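PDB 3BO5: histone-lysine N-methyltransferase SETMAR from Homo sapiens, which dimethylates a lysine of histone H3 through its SET methyltransferase domain and takes part in DNA double-strand break repair and restart of stalled replication forks. Local coordinates for residues T73-L77 with F103-C109. The protein carries 2 engineered substitutions. Residue numbers count along the deposited sequence, not the author numbering.
With ZN (zinc ion), chain B; ZN (zinc ion), chain D; ZN (zinc ion), chain C.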
ATOM      1  N   THR A  73       9.818 -25.096  -9.553  1.00 22.18           N
ATOM      2  CA  THR A  73       9.178 -26.170  -8.783  1.00 22.03           C
ATOM      3  C   THR A  73       8.080 -25.616  -7.851  1.00 22.06           C
ATOM      4  O   THR A  73       7.253 -26.348  -7.323  1.00 24.23           O
ATOM      5  CB  THR A  73      10.193 -27.009  -8.007  1.00 24.07           C
ATOM      6  OG1 THR A  73      10.988 -26.155  -7.193  1.00 24.34           O
ATOM      7  CG2 THR A  73      11.180 -27.663  -8.988  1.00 22.71           C
ATOM      8  N   CYS A  74       8.051 -24.310  -7.698  1.00 17.88           N
ATOM      9  CA  CYS A  74       7.089 -23.670  -6.789  1.00 16.91           C
ATOM     10  C   CYS A  74       6.057 -22.947  -7.596  1.00 16.43           C
ATOM     11  O   CYS A  74       6.397 -22.042  -8.380  1.00 18.14           O
ATOM     12  CB  CYS A  74       7.816 -22.666  -5.903  1.00 17.29           C
ATOM     13  SG  CYS A  74       6.611 -21.823  -4.842  1.00 15.37           S
ATOM     14  N   SER A  75       4.810 -23.399  -7.486  1.00 17.07           N
ATOM     15  CA  SER A  75       3.729 -22.770  -8.301  1.00 16.76           C
ATOM     16  C   SER A  75       3.413 -21.352  -7.870  1.00 17.84           C
ATOM     17  O   SER A  75       2.737 -20.592  -8.563  1.00 19.77           O
ATOM     18  CB  SER A  75       2.443 -23.606  -8.331  1.00 18.92           C
ATOM     19  OG  SER A  75       1.986 -23.939  -7.036  1.00 17.65           O
ATOM     20  N   CYS A  76       3.917 -20.962  -6.699  1.00 15.41           N
ATOM     21  CA  CYS A  76       3.866 -19.554  -6.298  1.00 14.24           C
ATOM     22  C   CYS A  76       4.906 -18.649  -6.962  1.00 16.01           C
ATOM     23  O   CYS A  76       4.813 -17.415  -6.794  1.00 19.63           O
ATOM     24  CB  CYS A  76       3.972 -19.400  -4.762  1.00 15.22           C
ATOM     25  SG  CYS A  76       2.706 -20.247  -3.893  1.00 13.68           S
ATOM     26  N   LEU A  77       5.901 -19.231  -7.623  1.00 14.97           N
ATOM     27  CA  LEU A  77       7.025 -18.519  -8.184  1.00 17.45           C
ATOM     28  C   LEU A  77       7.098 -18.713  -9.680  1.00 20.16           C
ATOM     29  O   LEU A  77       8.199 -18.929 -10.216  1.00 22.16           O
ATOM     30  CB  LEU A  77       8.335 -18.990  -7.584  1.00 17.61           C
ATOM     31  CG  LEU A  77       8.482 -18.648  -6.109  1.00 15.70           C
ATOM     32  CD1 LEU A  77       9.836 -19.085  -5.520  1.00 14.80           C
ATOM     33  CD2 LEU A  77       8.294 -17.183  -5.864  1.00 16.88           C
ATOM     34  N   PHE A 103       2.741 -13.351  -6.491  1.00 13.86           N
ATOM     35  CA  PHE A 103       2.057 -14.164  -5.487  1.00 13.43           C
ATOM     36  C   PHE A 103       3.037 -14.521  -4.409  1.00 14.40           C
ATOM     37  O   PHE A 103       4.084 -15.008  -4.712  1.00 13.74           O
ATOM     38  CB  PHE A 103       1.539 -15.452  -6.144  1.00 14.10           C
ATOM     39  CG  PHE A 103       0.407 -15.197  -7.054  1.00 15.36           C
ATOM     40  CD1 PHE A 103      -0.913 -15.343  -6.586  1.00 18.45           C
ATOM     41  CD2 PHE A 103       0.651 -14.832  -8.386  1.00 19.86           C
ATOM     42  CE1 PHE A 103      -2.004 -15.092  -7.444  1.00 19.31           C
ATOM     43  CE2 PHE A 103      -0.452 -14.585  -9.263  1.00 22.10           C
ATOM     44  CZ  PHE A 103      -1.734 -14.726  -8.780  1.00 22.20           C
ATOM     45  N   GLU A 104       2.697 -14.238  -3.169  1.00 12.79           N
ATOM     46  CA  GLU A 104       3.458 -14.800  -2.009  1.00 10.92           C
ATOM     47  C   GLU A 104       2.943 -16.190  -1.650  1.00 12.35           C
ATOM     48  O   GLU A 104       1.768 -16.534  -1.891  1.00 13.95           O
ATOM     49  CB  GLU A 104       3.348 -13.879  -0.772  1.00 13.50           C
ATOM     50  CG  GLU A 104       4.080 -12.588  -1.036  1.00 12.56           C
ATOM     51  CD  GLU A 104       4.418 -11.804   0.245  1.00 11.16           C
ATOM     52  OE1 GLU A 104       4.052 -12.213   1.388  1.00 12.21           O
ATOM     53  OE2 GLU A 104       5.014 -10.728   0.002  1.00 14.59           O
ATOM     54  N   CYS A 105       3.814 -16.972  -0.976  1.00 10.67           N
ATOM     55  CA  CYS A 105       3.316 -18.198  -0.348  1.00 12.71           C
ATOM     56  C   CYS A 105       2.328 -17.773   0.744  1.00 13.31           C
ATOM     57  O   CYS A 105       2.406 -16.675   1.276  1.00 16.00           O
ATOM     58  CB  CYS A 105       4.476 -19.021   0.146  1.00 14.57           C
ATOM     59  SG  CYS A 105       5.348 -19.722  -1.182  1.00 12.70           S
ATOM     60  N   ASN A 106       1.293 -18.611   0.942  1.00 13.58           N
ATOM     61  CA  ASN A 106       0.172 -18.233   1.760  1.00 14.56           C
ATOM     62  C   ASN A 106      -0.096 -19.210   2.883  1.00 15.53           C
ATOM     63  O   ASN A 106       0.727 -20.029   3.202  1.00 14.63           O
ATOM     64  CB  ASN A 106      -1.050 -17.937   0.901  1.00 12.91           C
ATOM     65  CG  ASN A 106      -1.632 -19.173   0.254  1.00 14.12           C
ATOM     66  OD1 ASN A 106      -1.422 -20.281   0.714  1.00 14.61           O
ATOM     67  ND2 ASN A 106      -2.455 -18.972  -0.797  1.00 19.50           N
ATOM     68  N   VAL A 107      -1.266 -19.070   3.512  1.00 15.64           N
ATOM     69  CA  VAL A 107      -1.503 -19.888   4.712  1.00 17.25           C
ATOM     70  C   VAL A 107      -1.586 -21.395   4.347  1.00 17.57           C
ATOM     71  O   VAL A 107      -1.422 -22.267   5.220  1.00 19.34           O
ATOM     72  CB  VAL A 107      -2.779 -19.384   5.413  1.00 18.19           C
ATOM     73  CG1 VAL A 107      -4.015 -19.644   4.570  1.00 15.22           C
ATOM     74  CG2 VAL A 107      -2.887 -19.952   6.854  1.00 22.37           C
ATOM     75  N   LEU A 108      -1.856 -21.683   3.079  1.00 15.96           N
ATOM     76  CA  LEU A 108      -1.988 -23.063   2.670  1.00 14.50           C
ATOM     77  C   LEU A 108      -0.726 -23.700   2.131  1.00 15.78           C
ATOM     78  O   LEU A 108      -0.676 -24.969   1.923  1.00 17.95           O
ATOM     79  CB  LEU A 108      -3.094 -23.194   1.657  1.00 15.73           C
ATOM     80  CG  LEU A 108      -4.435 -22.746   2.247  1.00 18.70           C
ATOM     81  CD1 LEU A 108      -5.389 -23.051   1.102  1.00 17.95           C
ATOM     82  CD2 LEU A 108      -4.821 -23.465   3.556  1.00 20.16           C
ATOM     83  N   CYS A 109       0.282 -22.885   1.807  1.00 13.75           N
ATOM     84  CA  CYS A 109       1.561 -23.401   1.344  1.00 14.89           C
ATOM     85  C   CYS A 109       2.202 -24.142   2.535  1.00 15.93           C
ATOM     86  O   CYS A 109       2.216 -23.601   3.616  1.00 18.85           O
ATOM     87  CB  CYS A 109       2.451 -22.214   0.866  1.00 14.50           C
ATOM     88  SG  CYS A 109       1.775 -21.420  -0.596  1.00 13.26           S
TER
HETATM   89 ZN    ZN B 301       3.666 -21.144  -2.004  1.00 13.70          ZN
HETATM   90 ZN    ZN D 303       6.510 -23.273  -3.091  1.00 14.22          ZN
HETATM   91 ZN    ZN C 302       7.017 -20.875   0.031  1.00 14.66          ZN
HETATM   92  O   HOH W   1       4.839 -14.863  -7.666  1.00 15.10           O
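Cys74 SG lies 2.3 Å from the zinc of chain D, whose other ligands are Cys62, Cys64 and Cys69. Cys76, with CA-to-CB directed toward 103-109, contributes 87 of the 198 Å² buried between the segments; its SG binds the zinc of chain B at 2.3 Å, joined by Cys105 SG and Cys109 SG, each at 2.4 Å, and by Cys62. Cys105 SG also lies 2.4 Å from the zinc of chain C, so it bridges two ions. No direct hydrogen bond crosses the segments, but water 1 lies between them, 2.7 Å from Cys76 O and accepting from Phe103 N at 2.8 Å. Leu77 N donates to Cys74 O (3.0 Å), so the backbone turns back here. Within 103-109, the type I turn from Asn106 to Cys109 carries an Asx turn (Leu108 N to Asn106 OD1, 2.8 Å), and Asn106 N donates to the zinc-bound Cys109 SG (3.2 Å). This is part of the triangular three-zinc cluster of the pre-SET domain, where metal-thiolate coordination, rather than regular secondary structure, joins the two loops.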